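Local coordinates for putative mandelate racemase (Bordetella bronchiseptica, PDB 3OZM), which is an enolase-superfamily enzyme that binds magnesium with the sugar diacids m-xylarate and L-lyxarate, and probably abstracts a proton next to a substrate carboxylate, at the interface of chains A and B. Coordinates in Å, arbitrary orientation; residue numbers count along the deposited sequence, not the author numbering. Chains: chain A/B, Putative mandelate racemase.

Contact 1: the interface of chains A and B. Residues chain A 79-80, 118; chain B 128, 131-133.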
# COMPACT_ATOMS: atom_id res chain seq x y z
N ALA A 79 13.51 8.67 10.04
CA ALA A 79 12.05 8.56 10.09
C ALA A 79 11.42 8.69 8.72
O ALA A 79 10.31 8.21 8.50
CB ALA A 79 11.47 9.60 11.03
N ASN A 80 12.09 9.39 7.81
CA ASN A 80 11.52 9.64 6.48
C ASN A 80 11.83 8.50 5.51
O ASN A 80 12.50 8.69 4.49
CB ASN A 80 12.05 10.95 5.90
CG ASN A 80 11.69 12.16 6.74
OD1 ASN A 80 10.57 12.28 7.25
ND2 ASN A 80 12.63 13.09 6.87
N LYS A 118 12.57 2.36 13.04
CA LYS A 118 11.36 3.11 13.33
C LYS A 118 10.54 2.41 14.43
O LYS A 118 10.06 3.05 15.38
CB LYS A 118 10.53 3.29 12.05
CG LYS A 118 9.27 4.11 12.24
CD LYS A 118 8.50 4.23 10.91
CE LYS A 118 9.12 5.31 10.03
NZ LYS A 118 8.71 6.68 10.46
N GLN B 128 4.04 9.31 10.33
CA GLN B 128 5.23 8.57 10.76
C GLN B 128 4.98 7.07 10.73
O GLN B 128 5.89 6.31 10.41
CB GLN B 128 5.68 8.97 12.17
CG GLN B 128 6.24 10.37 12.25
CD GLN B 128 7.60 10.53 11.57
OE1 GLN B 128 8.03 9.70 10.77
NE2 GLN B 128 8.27 11.62 11.90
N GLY B 131 5.52 5.26 7.27
CA GLY B 131 6.87 5.26 6.72
C GLY B 131 7.51 6.64 6.67
O GLY B 131 8.58 6.82 6.07
N GLY B 132 6.87 7.63 7.30
CA GLY B 132 7.42 8.97 7.31
C GLY B 132 7.14 9.77 6.04
O GLY B 132 6.52 9.28 5.09
N LYS B 133 7.60 11.01 6.01
CA LYS B 133 7.38 11.86 4.84
C LYS B 133 8.16 11.43 3.60
O LYS B 133 9.27 10.92 3.68
CB LYS B 133 7.73 13.31 5.18
CG LYS B 133 6.82 13.89 6.24
CD LYS B 133 7.21 15.32 6.59
CE LYS B 133 6.16 15.96 7.50
NZ LYS B 133 6.62 17.26 8.04
O HOH W 1 8.67 11.52 8.66

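Contact 2: the interface of chains A and B. Residues chain A 118, 122, 128-129; chain B 122, 124, 128-129.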
# COMPACT_ATOMS: atom_id res chain seq x y z
N LYS A 118 12.57 2.36 13.04
CA LYS A 118 11.36 3.11 13.33
C LYS A 118 10.54 2.41 14.43
O LYS A 118 10.06 3.05 15.38
CB LYS A 118 10.53 3.29 12.05
CG LYS A 118 9.27 4.11 12.24
CD LYS A 118 8.50 4.23 10.91
CE LYS A 118 9.12 5.31 10.03
NZ LYS A 118 8.71 6.68 10.46
N MET A 122 9.71 3.76 18.23
CA MET A 122 8.34 3.90 18.72
C MET A 122 7.96 2.86 19.76
O MET A 122 6.85 2.89 20.29
CB MET A 122 7.36 3.77 17.54
CG MET A 122 7.50 4.86 16.51
SD MET A 122 6.30 4.55 15.19
CE MET A 122 6.60 5.95 14.13
N GLN A 128 2.32 -3.63 13.87
CA GLN A 128 1.41 -2.66 14.46
C GLN A 128 1.41 -1.35 13.70
O GLN A 128 0.39 -0.69 13.58
CB GLN A 128 1.73 -2.42 15.95
CG GLN A 128 1.41 -3.61 16.85
CD GLN A 128 -0.09 -3.84 17.09
OE1 GLN A 128 -0.95 -3.36 16.33
NE2 GLN A 128 -0.40 -4.59 18.13
N LEU A 129 2.58 -0.96 13.18
CA LEU A 129 2.69 0.25 12.37
C LEU A 129 1.88 0.12 11.09
O LEU A 129 1.35 1.11 10.58
CB LEU A 129 4.15 0.50 12.01
CG LEU A 129 5.05 1.28 12.97
CD1 LEU A 129 4.77 0.96 14.43
CD2 LEU A 129 6.52 1.05 12.63
N MET B 122 0.35 5.29 20.29
CA MET B 122 1.80 5.23 20.08
C MET B 122 2.51 6.58 20.27
O MET B 122 3.74 6.65 20.18
CB MET B 122 2.10 4.74 18.66
CG MET B 122 1.58 3.35 18.37
SD MET B 122 1.98 2.91 16.66
CE MET B 122 1.27 1.27 16.61
N GLN B 124 2.49 9.11 18.13
CA GLN B 124 3.13 9.40 16.85
C GLN B 124 2.10 9.93 15.85
O GLN B 124 0.96 9.47 15.83
CB GLN B 124 3.77 8.14 16.25
CG GLN B 124 4.96 7.59 17.02
CD GLN B 124 6.17 8.47 16.90
OE1 GLN B 124 6.33 9.21 15.94
NE2 GLN B 124 7.06 8.39 17.89
N GLN B 128 4.04 9.31 10.33
CA GLN B 128 5.23 8.57 10.76
C GLN B 128 4.98 7.07 10.73
O GLN B 128 5.89 6.31 10.41
CB GLN B 128 5.68 8.97 12.17
CG GLN B 128 6.24 10.37 12.25
CD GLN B 128 7.60 10.53 11.57
OE1 GLN B 128 8.03 9.70 10.77
NE2 GLN B 128 8.27 11.62 11.90
N LEU B 129 3.77 6.66 11.08
CA LEU B 129 3.39 5.25 11.01
C LEU B 129 3.50 4.75 9.58
O LEU B 129 3.89 3.60 9.33
CB LEU B 129 1.96 5.06 11.52
CG LEU B 129 1.72 5.58 12.94
CD1 LEU B 129 0.28 5.37 13.38
CD2 LEU B 129 2.70 4.91 13.90
O HOH W 2 2.07 1.81 8.04

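Contact 3: the interface of chains A and B. Residues chain A 80, 82-83; chain B 133-134, 136.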
# COMPACT_ATOMS: atom_id res chain seq x y z
N ASN A 80 12.09 9.39 7.81
CA ASN A 80 11.52 9.64 6.48
C ASN A 80 11.83 8.50 5.51
O ASN A 80 12.50 8.69 4.49
CB ASN A 80 12.05 10.95 5.90
CG ASN A 80 11.69 12.16 6.74
OD1 ASN A 80 10.57 12.28 7.25
ND2 ASN A 80 12.63 13.09 6.87
N ASN A 82 10.03 6.79 3.34
CA ASN A 82 9.55 7.03 1.97
C ASN A 82 10.46 7.97 1.17
O ASN A 82 10.81 7.67 0.03
CB ASN A 82 8.09 7.53 1.99
CG ASN A 82 7.14 6.47 2.52
OD1 ASN A 82 7.09 5.36 1.99
ND2 ASN A 82 6.39 6.80 3.57
N TYR A 83 10.86 9.08 1.78
CA TYR A 83 11.79 10.00 1.13
C TYR A 83 13.12 9.30 0.79
O TYR A 83 13.61 9.41 -0.34
CB TYR A 83 12.07 11.20 2.03
CG TYR A 83 13.21 12.07 1.53
CD1 TYR A 83 13.04 12.88 0.42
CD2 TYR A 83 14.44 12.08 2.17
CE1 TYR A 83 14.06 13.67 -0.06
CE2 TYR A 83 15.48 12.89 1.70
CZ TYR A 83 15.27 13.67 0.58
OH TYR A 83 16.28 14.47 0.09
N LYS B 133 7.60 11.01 6.01
CA LYS B 133 7.38 11.86 4.84
C LYS B 133 8.16 11.43 3.60
O LYS B 133 9.27 10.92 3.68
CB LYS B 133 7.73 13.31 5.18
CG LYS B 133 6.82 13.89 6.24
CD LYS B 133 7.21 15.32 6.59
CE LYS B 133 6.16 15.96 7.50
NZ LYS B 133 6.62 17.26 8.04
N PHE B 134 7.51 11.63 2.45
CA PHE B 134 8.21 11.74 1.19
C PHE B 134 8.41 13.23 0.93
O PHE B 134 9.50 13.67 0.56
CB PHE B 134 7.41 11.11 0.05
CG PHE B 134 7.99 11.39 -1.31
CD1 PHE B 134 8.94 10.53 -1.87
CD2 PHE B 134 7.63 12.54 -2.00
CE1 PHE B 134 9.49 10.80 -3.12
CE2 PHE B 134 8.18 12.81 -3.25
CZ PHE B 134 9.11 11.94 -3.80
N THR B 136 9.19 16.13 2.24
CA THR B 136 9.77 16.64 3.49
C THR B 136 9.63 18.16 3.63
O THR B 136 9.54 18.66 4.75
CB THR B 136 11.24 16.25 3.64
OG1 THR B 136 11.98 16.73 2.52
CG2 THR B 136 11.39 14.73 3.72
O HOH W 3 8.67 11.52 8.66

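Contact 1: the interface of chains A and B
A polar, water-bridged seam of the two-fold interface of the deposited assembly, which may be the biological dimer, joins A:Ala79, A:Asn80 and A:Lys118 to the loop and short helix around B:Gln128, and it helps tie the two copies together. A:Lys118, on helix 102-122, reaches across B:Gln128 at about a right angle. Its chain runs straight to CD and then bends at chi3 (-80°) and chi4, turning the terminal amino group, A:Lys118 NZ, onto the backbone O of B:Gln128, 2.8 Å away. A:Lys118 NZ also donates to A:Ala79 O at 3.0 Å, in the carbonyl plane and on a lone pair, so the amino group is held between carbonyls of both chains. The bend at chi2 (-71°) of B:Gln128 folds its amide back, placing B:Gln128 OE1 3.1 Å from A:Lys118 NZ. This oxygen lies almost in line with the CE-NZ bond, which suggests a charge-dipole contact rather than a well-directed hydrogen bond. The methyl CB of A:Ala79 packs against the same amide, 3.4 Å from B:Gln128 OE1. Water 1 approaches OE1 from the opposite side of the amide plane to NZ. It also bridges A:Asn80 OD1, at a short 2.5 Å, and the backbone N of B:Lys133, at 2.9 Å, whereas the direct bond from that N to OD1 is weak. By satisfying polar groups of both subunits with a lysine amino group and a water, the seam probably fixes the register of the two-fold pair.

Contact 2: the interface of chains A and B
One face of the flat side-chain amide of B:Gln124 carries the thioether of A:Met122, with CG, SD and CE all on that same side. The terminal methyl A:Met122 CE sits 3.8 Å from the amide carbon B:Gln124 CD. Toward the two ends of the amide, A:Met122 CE comes near B:Gln124 OE1, while A:Met122 CG lies 3.8 Å from B:Gln124 NE2. The methionine chain is extended beyond CG, which lets it cross this face obliquely and carry A:Met122 CE on to B:Gln128 CB, 3.7 Å away. On another flank A:Met122 SD touches the CD2 methyl of B:Leu129, also at 3.8 Å. The symmetry-related B:Met122 meets A:Leu129 more loosely, B:Met122 SD to A:Leu129 CD1 being 4.1 Å. The two leucines differ in rotamer: A:Leu129 has chi2 of 38°, B:Leu129 a fully staggered 180°, so the side chains here depart from exact two-fold symmetry. Beside them, A:Leu129 O and B:Leu129 O come within 3.8 Å of each other, neither carbonyl pointing at the other, and are joined by water 2, which probably offsets their closeness. The methionines and leucines, with the aliphatic parts of the glutamines, probably form an apolar patch that holds the subunits together.

Contact 3: the interface of chains A and B
With CG anti to the backbone N (chi1 170°), A:Tyr83 presents a face of its ring to B:Thr136, whose chi1 of 57° turns OG1 aside and directs the methyl CG2 toward chain A. B:Thr136 CG2 stands almost directly above ring atom A:Tyr83 CG, 3.9 Å away and well off the ring centre. The same methyl lies beneath one face of the side-chain amide of A:Asn80, 3.8 Å from A:Asn80 ND2, in a corner between ring face and amide face, which lie about at right angles as seen from it. At the ring edge, A:Tyr83 CD1 comes 3.6 Å from the backbone O of B:Phe134, which sits somewhat off the ring plane, on the side where the threonine methyl lies. The main polar tie runs from the backbone N of A:Tyr83 to the backbone O of B:Lys133, 3.1 Å apart and bent to 138° at the hydrogen. Because A:Tyr83 lies in the first turn of helix 81-97, this carbonyl probably accepts from the helix start much as a cap would, and the helix dipole would probably strengthen the bond. A:Tyr83 CB packs 3.3 Å from B:Lys133 O, covering it from the chain A side. B:Phe134 flanks the helix start: B:Phe134 CB meets A:Asn82 CB at 4.1 Å, and its ring carbon CD1 lies near A:Asn82 O. The contact thus anchors the start of helix 81-97 of one subunit on the 133-136 loop of the other.

The three contacts form a continuous strip across the two-fold interface. Contact 1 is the middle piece, its C-alpha centre about 8 Å from that of contact 2 and about 6 Å from that of contact 3; the outer two are about 14 Å apart. A:Lys118 and B:Gln128 join contact 1 to contact 2, while A:Asn80 and B:Lys133 join it to contact 3. On chain B, helix 126-129 serves contacts 1 and 2 and the loop after it contacts 1 and 3, with B:Met122 and B:Gln124 added in contact 2. Two-fold symmetry repeats the strip, which probably does much to align the subunits.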